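Local atomic coordinates of TetR family transcriptional regulator (Clostridium perfringens, PDB entry 6AZH), a protein that probably regulates transcription as a dimeric TetR-family DNA-binding protein, with fatty acid metabolism genes as its putative targets. Residues F54-H66 with R114-I126. Numbering follows the deposited sequence.
Sequences FNFVISKGLEIWH and RQDELRNKITEYI
Ile58 and Leu118 meet between two nearly parallel helix segments, 54-66 and 114-126, whose axes run 9° apart and approach to 10.5 Å. The two side chains cross at about a right angle, Ile58 CG2 lying 3.7 Å from Leu118 CD1; beyond them, Leu62 CD2 sits 4.2 Å from Ile122 CD1. Near the start of the pair, Arg114 CD lies 3.7 Å from Phe54 CD1. The Arg114 chain, extended through chi2 and bent at chi3 (70°), carries its guanidinium on to a salt bridge with Glu51 and a hydrogen bond to Gln107.

Aromatic packing closes the other end: Trp65 turns its edge toward the face of Tyr125 in a T-shaped pair, planes at 83°, and the Tyr125 hydroxyl is hydrogen-bonded to Gln90. Tyr125 CE1 also lies 3.5 Å from Trp65 O, which sits in the tyrosine ring plane. The His66 ring points its edge at the facing backbone, CE1 3.5 Å from Tyr125 N.

Polar links run through water. One joins Asn55 OD1 to Arg114 O, a second joins Asn55 ND2 to Glu117 OE1.

The contact ties helix 50-74, which packs on helix 6-26 of the DNA-binding domain, to helix 113-138 of the C-terminal domain; helix 98-106 touches Phe54, Ile58 and Leu62, while helix 147-165 meets Trp65 and Ile122.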
ATOM      1  N   PHE A  54       5.801 -19.404  -3.500  1.00 16.58           N
ATOM      2  CA  PHE A  54       5.133 -18.159  -3.126  1.00 17.53           C
ATOM      3  C   PHE A  54       3.883 -18.411  -2.293  1.00 18.92           C
ATOM      4  O   PHE A  54       3.698 -17.795  -1.236  1.00 17.67           O
ATOM      5  CB  PHE A  54       4.774 -17.370  -4.386  1.00 15.94           C
ATOM      6  CG  PHE A  54       4.140 -16.038  -4.091  1.00 14.81           C
ATOM      7  CD1 PHE A  54       2.762 -15.916  -3.977  1.00 20.62           C
ATOM      8  CD2 PHE A  54       4.934 -14.915  -3.903  1.00 18.08           C
ATOM      9  CE1 PHE A  54       2.192 -14.691  -3.687  1.00 18.55           C
ATOM     10  CE2 PHE A  54       4.354 -13.680  -3.608  1.00 21.84           C
ATOM     11  CZ  PHE A  54       2.989 -13.580  -3.507  1.00 18.60           C
ATOM     12  N   ASN A  55       2.992 -19.296  -2.767  1.00 17.58           N
ATOM     13  CA  ASN A  55       1.717 -19.501  -2.083  1.00 19.42           C
ATOM     14  C   ASN A  55       1.922 -20.113  -0.704  1.00 20.63           C
ATOM     15  O   ASN A  55       1.235 -19.742   0.260  1.00 19.30           O
ATOM     16  CB  ASN A  55       0.808 -20.381  -2.939  1.00 19.86           C
ATOM     17  CG  ASN A  55       0.284 -19.655  -4.156  1.00 22.43           C
ATOM     18  OD1 ASN A  55       0.270 -18.419  -4.202  1.00 22.43           O
ATOM     19  ND2 ASN A  55      -0.155 -20.416  -5.154  1.00 22.85           N
ATOM     20  N   PHE A  56       2.858 -21.059  -0.601  1.00 18.91           N
ATOM     21  CA  PHE A  56       3.217 -21.637   0.690  1.00 18.54           C
ATOM     22  C   PHE A  56       3.705 -20.561   1.657  1.00 18.49           C
ATOM     23  O   PHE A  56       3.269 -20.507   2.817  1.00 22.22           O
ATOM     24  CB  PHE A  56       4.284 -22.717   0.458  1.00 18.58           C
ATOM     25  CG  PHE A  56       5.091 -23.045   1.667  1.00 18.85           C
ATOM     26  CD1 PHE A  56       4.630 -23.963   2.591  1.00 24.56           C
ATOM     27  CD2 PHE A  56       6.332 -22.463   1.861  1.00 25.19           C
ATOM     28  CE1 PHE A  56       5.376 -24.267   3.710  1.00 26.04           C
ATOM     29  CE2 PHE A  56       7.081 -22.769   2.978  1.00 28.14           C
ATOM     30  CZ  PHE A  56       6.600 -23.667   3.895  1.00 19.41           C
ATOM     31  N   VAL A  57       4.580 -19.661   1.181  1.00 17.38           N
ATOM     32  CA  VAL A  57       5.097 -18.586   2.031  1.00 16.30           C
ATOM     33  C   VAL A  57       3.955 -17.674   2.494  1.00 20.57           C
ATOM     34  O   VAL A  57       3.861 -17.323   3.680  1.00 18.83           O
ATOM     35  CB  VAL A  57       6.193 -17.783   1.300  1.00 16.07           C
ATOM     36  CG1 VAL A  57       6.609 -16.573   2.126  1.00 19.03           C
ATOM     37  CG2 VAL A  57       7.431 -18.669   0.983  1.00 18.77           C
ATOM     38  N   ILE A  58       3.070 -17.283   1.567  1.00 17.25           N
ATOM     39  CA  ILE A  58       1.935 -16.432   1.948  1.00 17.28           C
ATOM     40  C   ILE A  58       1.096 -17.122   3.011  1.00 18.20           C
ATOM     41  O   ILE A  58       0.730 -16.522   4.028  1.00 18.49           O
ATOM     42  CB  ILE A  58       1.064 -16.085   0.723  1.00 20.06           C
ATOM     43  CG1 ILE A  58       1.806 -15.181  -0.270  1.00 17.91           C
ATOM     44  CG2 ILE A  58      -0.295 -15.487   1.180  1.00 19.44           C
ATOM     45  CD1 ILE A  58       2.240 -13.835   0.282  1.00 16.94           C
ATOM     46  N   SER A  59       0.768 -18.398   2.784  1.00 17.92           N
ATOM     47  CA  SER A  59      -0.124 -19.097   3.704  1.00 22.52           C
ATOM     48  C   SER A  59       0.519 -19.249   5.079  1.00 23.38           C
ATOM     49  O   SER A  59      -0.088 -18.909   6.101  1.00 23.10           O
ATOM     50  CB  SER A  59      -0.506 -20.460   3.127  1.00 25.73           C
ATOM     51  OG  SER A  59      -1.452 -21.100   3.962  1.00 31.92           O
ATOM     52  N   LYS A  60       1.765 -19.729   5.123  1.00 22.45           N
ATOM     53  CA  LYS A  60       2.455 -19.859   6.403  1.00 22.33           C
ATOM     54  C   LYS A  60       2.632 -18.506   7.085  1.00 21.84           C
ATOM     55  O   LYS A  60       2.391 -18.377   8.295  1.00 19.73           O
ATOM     56  CB  LYS A  60       3.806 -20.540   6.213  1.00 22.91           C
ATOM     57  CG  LYS A  60       4.712 -20.454   7.423  1.00 25.01           C
ATOM     58  CD  LYS A  60       4.152 -21.284   8.587  1.00 31.45           C
ATOM     59  CE  LYS A  60       3.859 -22.733   8.151  1.00 35.14           C
ATOM     60  NZ  LYS A  60       3.135 -23.528   9.198  1.00 36.80           N
ATOM     61  N   GLY A  61       3.041 -17.483   6.325  1.00 17.72           N
ATOM     62  CA  GLY A  61       3.358 -16.201   6.932  1.00 19.27           C
ATOM     63  C   GLY A  61       2.142 -15.493   7.491  1.00 19.94           C
ATOM     64  O   GLY A  61       2.254 -14.740   8.464  1.00 21.32           O
ATOM     65  N   LEU A  62       0.967 -15.720   6.906  1.00 17.28           N
ATOM     66  CA  LEU A  62      -0.219 -15.055   7.432  1.00 18.42           C
ATOM     67  C   LEU A  62      -0.799 -15.763   8.649  1.00 25.42           C
ATOM     68  O   LEU A  62      -1.711 -15.214   9.283  1.00 23.30           O
ATOM     69  CB  LEU A  62      -1.296 -14.953   6.350  1.00 20.52           C
ATOM     70  CG  LEU A  62      -1.578 -13.639   5.624  1.00 27.45           C
ATOM     71  CD1 LEU A  62      -0.667 -12.455   6.021  1.00 23.50           C
ATOM     72  CD2 LEU A  62      -1.563 -13.876   4.153  1.00 27.21           C
ATOM     73  N   GLU A  63      -0.290 -16.954   8.998  1.00 22.09           N
ATOM     74  CA  GLU A  63      -0.822 -17.688  10.149  1.00 25.54           C
ATOM     75  C   GLU A  63      -0.739 -16.865  11.427  1.00 21.92           C
ATOM     76  O   GLU A  63      -1.705 -16.799  12.198  1.00 24.83           O
ATOM     77  CB  GLU A  63      -0.073 -19.015  10.321  1.00 23.36           C
ATOM     78  CG  GLU A  63      -0.385 -20.005   9.221  1.00 22.40           C
ATOM     79  CD  GLU A  63       0.393 -21.310   9.347  1.00 36.30           C
ATOM     80  OE1 GLU A  63       1.195 -21.436  10.294  1.00 35.70           O
ATOM     81  OE2 GLU A  63       0.204 -22.204   8.486  1.00 29.94           O
ATOM     82  N   ILE A  64       0.417 -16.244  11.684  1.00 21.94           N
ATOM     83  CA  ILE A  64       0.575 -15.479  12.916  1.00 23.57           C
ATOM     84  C   ILE A  64      -0.335 -14.254  12.904  1.00 23.55           C
ATOM     85  O   ILE A  64      -0.794 -13.812  13.959  1.00 22.61           O
ATOM     86  CB  ILE A  64       2.061 -15.110  13.140  1.00 25.94           C
ATOM     87  CG1 ILE A  64       2.297 -14.475  14.521  1.00 26.90           C
ATOM     88  CG2 ILE A  64       2.575 -14.186  12.050  1.00 25.53           C
ATOM     89  CD1 ILE A  64       2.075 -15.404  15.689  1.00 29.25           C
ATOM     90  N   TRP A  65      -0.636 -13.700  11.724  1.00 23.68           N
ATOM     91  CA  TRP A  65      -1.555 -12.563  11.655  1.00 22.87           C
ATOM     92  C   TRP A  65      -2.959 -12.973  12.093  1.00 23.65           C
ATOM     93  O   TRP A  65      -3.576 -12.318  12.944  1.00 20.60           O
ATOM     94  CB  TRP A  65      -1.563 -11.979  10.239  1.00 22.00           C
ATOM     95  CG  TRP A  65      -0.252 -11.316   9.876  1.00 21.51           C
ATOM     96  CD1 TRP A  65       0.894 -11.936   9.466  1.00 24.93           C
ATOM     97  CD2 TRP A  65       0.049  -9.913   9.932  1.00 22.49           C
ATOM     98  NE1 TRP A  65       1.886 -11.012   9.252  1.00 17.38           N
ATOM     99  CE2 TRP A  65       1.394  -9.759   9.538  1.00 27.93           C
ATOM    100  CE3 TRP A  65      -0.690  -8.772  10.292  1.00 25.73           C
ATOM    101  CZ2 TRP A  65       2.016  -8.508   9.469  1.00 24.06           C
ATOM    102  CZ3 TRP A  65      -0.071  -7.530  10.225  1.00 26.53           C
ATOM    103  CH2 TRP A  65       1.267  -7.409   9.822  1.00 25.34           C
ATOM    104  N   HIS A  66      -3.471 -14.076  11.536  1.00 23.99           N
ATOM    105  CA  HIS A  66      -4.772 -14.597  11.954  1.00 26.58           C
ATOM    106  C   HIS A  66      -4.768 -14.982  13.426  1.00 28.77           C
ATOM    107  O   HIS A  66      -5.737 -14.719  14.147  1.00 27.07           O
ATOM    108  CB  HIS A  66      -5.155 -15.818  11.119  1.00 24.78           C
ATOM    109  CG  HIS A  66      -5.542 -15.495   9.718  1.00 28.22           C
ATOM    110  ND1 HIS A  66      -6.640 -14.727   9.414  1.00 27.64           N
ATOM    111  CD2 HIS A  66      -4.985 -15.849   8.536  1.00 23.10           C
ATOM    112  CE1 HIS A  66      -6.736 -14.606   8.102  1.00 27.84           C
ATOM    113  NE2 HIS A  66      -5.749 -15.286   7.546  1.00 29.43           N
ATOM    114  N   ARG A 114      -2.839 -16.029  -8.843  1.00 24.31           N
ATOM    115  CA  ARG A 114      -2.041 -15.961  -7.624  1.00 22.57           C
ATOM    116  C   ARG A 114      -2.382 -14.720  -6.805  1.00 24.92           C
ATOM    117  O   ARG A 114      -2.398 -14.763  -5.571  1.00 24.29           O
ATOM    118  CB  ARG A 114      -0.561 -15.973  -8.009  1.00 26.95           C
ATOM    119  CG  ARG A 114       0.445 -15.759  -6.908  1.00 23.95           C
ATOM    120  CD  ARG A 114       1.854 -15.622  -7.539  1.00 21.69           C
ATOM    121  NE  ARG A 114       2.025 -14.373  -8.281  1.00 23.44           N
ATOM    122  CZ  ARG A 114       2.054 -14.271  -9.614  1.00 23.73           C
ATOM    123  NH1 ARG A 114       1.912 -15.347 -10.386  1.00 23.21           N
ATOM    124  NH2 ARG A 114       2.223 -13.088 -10.180  1.00 24.67           N
ATOM    125  N   GLN A 115      -2.663 -13.609  -7.477  1.00 23.71           N
ATOM    126  CA  GLN A 115      -2.892 -12.364  -6.760  1.00 22.03           C
ATOM    127  C   GLN A 115      -4.337 -12.222  -6.306  1.00 25.11           C
ATOM    128  O   GLN A 115      -4.584 -11.643  -5.244  1.00 22.20           O
ATOM    129  CB  GLN A 115      -2.469 -11.187  -7.632  1.00 22.91           C
ATOM    130  CG  GLN A 115      -1.058 -11.358  -8.211  1.00 20.52           C
ATOM    131  CD  GLN A 115      -0.696 -10.283  -9.212  1.00 25.51           C
ATOM    132  OE1 GLN A 115      -1.001 -10.393 -10.401  1.00 26.75           O
ATOM    133  NE2 GLN A 115      -0.054  -9.226  -8.732  1.00 25.02           N
ATOM    134  N   ASP A 116      -5.297 -12.740  -7.079  1.00 25.10           N
ATOM    135  CA  ASP A 116      -6.658 -12.878  -6.563  1.00 26.71           C
ATOM    136  C   ASP A 116      -6.658 -13.681  -5.270  1.00 25.33           C
ATOM    137  O   ASP A 116      -7.305 -13.306  -4.285  1.00 24.46           O
ATOM    138  CB  ASP A 116      -7.555 -13.564  -7.592  1.00 27.15           C
ATOM    139  CG  ASP A 116      -7.927 -12.666  -8.753  1.00 36.63           C
ATOM    140  OD1 ASP A 116      -8.123 -11.452  -8.540  1.00 36.25           O
ATOM    141  OD2 ASP A 116      -8.039 -13.187  -9.885  1.00 39.85           O
ATOM    142  N   GLU A 117      -5.932 -14.807  -5.267  1.00 25.95           N
ATOM    143  CA  GLU A 117      -5.880 -15.676  -4.099  1.00 24.21           C
ATOM    144  C   GLU A 117      -5.223 -14.978  -2.917  1.00 24.52           C
ATOM    145  O   GLU A 117      -5.699 -15.095  -1.779  1.00 25.04           O
ATOM    146  CB  GLU A 117      -5.139 -16.970  -4.449  1.00 26.97           C
ATOM    147  CG  GLU A 117      -5.971 -17.906  -5.319  1.00 30.80           C
ATOM    148  CD  GLU A 117      -5.134 -18.904  -6.121  1.00 36.14           C
ATOM    149  OE1 GLU A 117      -3.895 -18.970  -5.929  1.00 32.69           O
ATOM    150  OE2 GLU A 117      -5.729 -19.631  -6.945  1.00 41.06           O
ATOM    151  N   LEU A 118      -4.129 -14.254  -3.170  1.00 21.66           N
ATOM    152  CA  LEU A 118      -3.491 -13.453  -2.128  1.00 23.16           C
ATOM    153  C   LEU A 118      -4.465 -12.441  -1.540  1.00 18.78           C
ATOM    154  O   LEU A 118      -4.550 -12.283  -0.316  1.00 18.69           O
ATOM    155  CB  LEU A 118      -2.271 -12.735  -2.697  1.00 19.56           C
ATOM    156  CG  LEU A 118      -1.639 -11.672  -1.795  1.00 16.30           C
ATOM    157  CD1 LEU A 118      -1.181 -12.283  -0.477  1.00 23.31           C
ATOM    158  CD2 LEU A 118      -0.500 -10.950  -2.473  1.00 18.02           C
ATOM    159  N   ARG A 119      -5.188 -11.718  -2.400  1.00 21.01           N
ATOM    160  CA  ARG A 119      -6.148 -10.734  -1.898  1.00 22.11           C
ATOM    161  C   ARG A 119      -7.257 -11.406  -1.095  1.00 22.68           C
ATOM    162  O   ARG A 119      -7.744 -10.841  -0.109  1.00 21.15           O
ATOM    163  CB  ARG A 119      -6.738  -9.921  -3.051  1.00 22.10           C
ATOM    164  CG  ARG A 119      -5.840  -8.787  -3.541  1.00 20.32           C
ATOM    165  CD  ARG A 119      -6.548  -7.909  -4.571  1.00 22.08           C
ATOM    166  NE  ARG A 119      -6.910  -8.645  -5.780  1.00 26.75           N
ATOM    167  CZ  ARG A 119      -6.170  -8.709  -6.885  1.00 28.72           C
ATOM    168  NH1 ARG A 119      -5.002  -8.082  -6.955  1.00 23.08           N
ATOM    169  NH2 ARG A 119      -6.595  -9.413  -7.923  1.00 26.96           N
ATOM    170  N   ASN A 120      -7.686 -12.605  -1.505  1.00 24.07           N
ATOM    171  CA  ASN A 120      -8.681 -13.323  -0.711  1.00 23.79           C
ATOM    172  C   ASN A 120      -8.146 -13.658   0.671  1.00 23.06           C
ATOM    173  O   ASN A 120      -8.902 -13.647   1.644  1.00 23.34           O
ATOM    174  CB  ASN A 120      -9.132 -14.603  -1.418  1.00 29.24           C
ATOM    175  CG  ASN A 120      -9.929 -14.326  -2.693  1.00 37.55           C
ATOM    176  OD1 ASN A 120     -10.169 -13.167  -3.069  1.00 39.10           O
ATOM    177  ND2 ASN A 120     -10.322 -15.395  -3.378  1.00 46.50           N
ATOM    178  N   LYS A 121      -6.849 -13.950   0.783  1.00 22.11           N
ATOM    179  CA  LYS A 121      -6.268 -14.228   2.094  1.00 26.39           C
ATOM    180  C   LYS A 121      -6.217 -12.974   2.957  1.00 22.43           C
ATOM    181  O   LYS A 121      -6.481 -13.032   4.161  1.00 24.05           O
ATOM    182  CB  LYS A 121      -4.866 -14.808   1.936  1.00 28.24           C
ATOM    183  CG  LYS A 121      -4.767 -16.301   2.177  1.00 36.35           C
ATOM    184  CD  LYS A 121      -5.521 -17.088   1.143  1.00 33.71           C
ATOM    185  CE  LYS A 121      -4.831 -18.429   0.857  1.00 35.49           C
ATOM    186  NZ  LYS A 121      -4.917 -19.366   2.023  1.00 38.47           N
ATOM    187  N   ILE A 122      -5.859 -11.836   2.360  1.00 21.10           N
ATOM    188  CA  ILE A 122      -5.855 -10.574   3.097  1.00 18.35           C
ATOM    189  C   ILE A 122      -7.271 -10.201   3.512  1.00 20.99           C
ATOM    190  O   ILE A 122      -7.499  -9.694   4.622  1.00 24.14           O
ATOM    191  CB  ILE A 122      -5.192  -9.479   2.237  1.00 17.80           C
ATOM    192  CG1 ILE A 122      -3.713  -9.832   1.981  1.00 18.87           C
ATOM    193  CG2 ILE A 122      -5.356  -8.105   2.856  1.00 21.44           C
ATOM    194  CD1 ILE A 122      -2.871  -9.969   3.236  1.00 20.29           C
ATOM    195  N   THR A 123      -8.243 -10.449   2.633  1.00 20.51           N
ATOM    196  CA  THR A 123      -9.641 -10.152   2.947  1.00 19.48           C
ATOM    197  C   THR A 123     -10.108 -10.937   4.161  1.00 21.69           C
ATOM    198  O   THR A 123     -10.791 -10.386   5.037  1.00 22.37           O
ATOM    199  CB  THR A 123     -10.523 -10.446   1.728  1.00 22.70           C
ATOM    200  OG1 THR A 123     -10.224  -9.498   0.700  1.00 22.09           O
ATOM    201  CG2 THR A 123     -12.017 -10.334   2.073  1.00 24.15           C
ATOM    202  N   GLU A 124      -9.745 -12.224   4.236  1.00 22.83           N
ATOM    203  CA  GLU A 124     -10.013 -13.011   5.437  1.00 26.98           C
ATOM    204  C   GLU A 124      -9.485 -12.325   6.691  1.00 25.17           C
ATOM    205  O   GLU A 124     -10.174 -12.271   7.720  1.00 25.53           O
ATOM    206  CB  GLU A 124      -9.395 -14.403   5.306  1.00 25.41           C
ATOM    207  CG  GLU A 124     -10.138 -15.324   4.350  1.00 33.12           C
ATOM    208  CD  GLU A 124      -9.379 -16.619   4.074  1.00 40.87           C
ATOM    209  OE1 GLU A 124      -8.407 -16.918   4.801  1.00 41.31           O
ATOM    210  OE2 GLU A 124      -9.755 -17.339   3.124  1.00 48.75           O
ATOM    211  N   TYR A 125      -8.261 -11.801   6.635  1.00 24.31           N
ATOM    212  CA  TYR A 125      -7.732 -11.065   7.777  1.00 24.03           C
ATOM    213  C   TYR A 125      -8.556  -9.810   8.052  1.00 22.02           C
ATOM    214  O   TYR A 125      -8.910  -9.528   9.204  1.00 24.85           O
ATOM    215  CB  TYR A 125      -6.261 -10.705   7.547  1.00 25.50           C
ATOM    216  CG  TYR A 125      -5.668  -9.867   8.657  1.00 21.67           C
ATOM    217  CD1 TYR A 125      -5.170 -10.464   9.811  1.00 23.54           C
ATOM    218  CD2 TYR A 125      -5.614  -8.482   8.565  1.00 21.26           C
ATOM    219  CE1 TYR A 125      -4.639  -9.715  10.820  1.00 24.49           C
ATOM    220  CE2 TYR A 125      -5.083  -7.724   9.583  1.00 25.12           C
ATOM    221  CZ  TYR A 125      -4.596  -8.349  10.710  1.00 24.95           C
ATOM    222  OH  TYR A 125      -4.062  -7.599  11.737  1.00 24.63           O
ATOM    223  N   ILE A 126      -8.870  -9.038   7.006  1.00 21.70           N
ATOM    224  CA  ILE A 126      -9.591  -7.777   7.196  1.00 21.99           C
ATOM    225  C   ILE A 126     -10.991  -8.017   7.763  1.00 23.76           C
ATOM    226  O   ILE A 126     -11.526  -7.172   8.494  1.00 24.17           O
ATOM    227  CB  ILE A 126      -9.615  -6.988   5.868  1.00 21.57           C
ATOM    228  CG1 ILE A 126      -8.203  -6.520   5.518  1.00 19.33           C
ATOM    229  CG2 ILE A 126     -10.561  -5.774   5.931  1.00 21.35           C
ATOM    230  CD1 ILE A 126      -8.078  -5.919   4.150  1.00 20.20           C
TER
HETATM  231  O   HOH W   1      -1.116 -16.183  -3.424  1.00 26.79           O
HETATM  232  O   HOH W   2      -1.887 -19.566  -7.435  1.00 31.86           O
HETATM  233  O   HOH W   3      -5.976 -15.555   5.135  1.00 28.68           O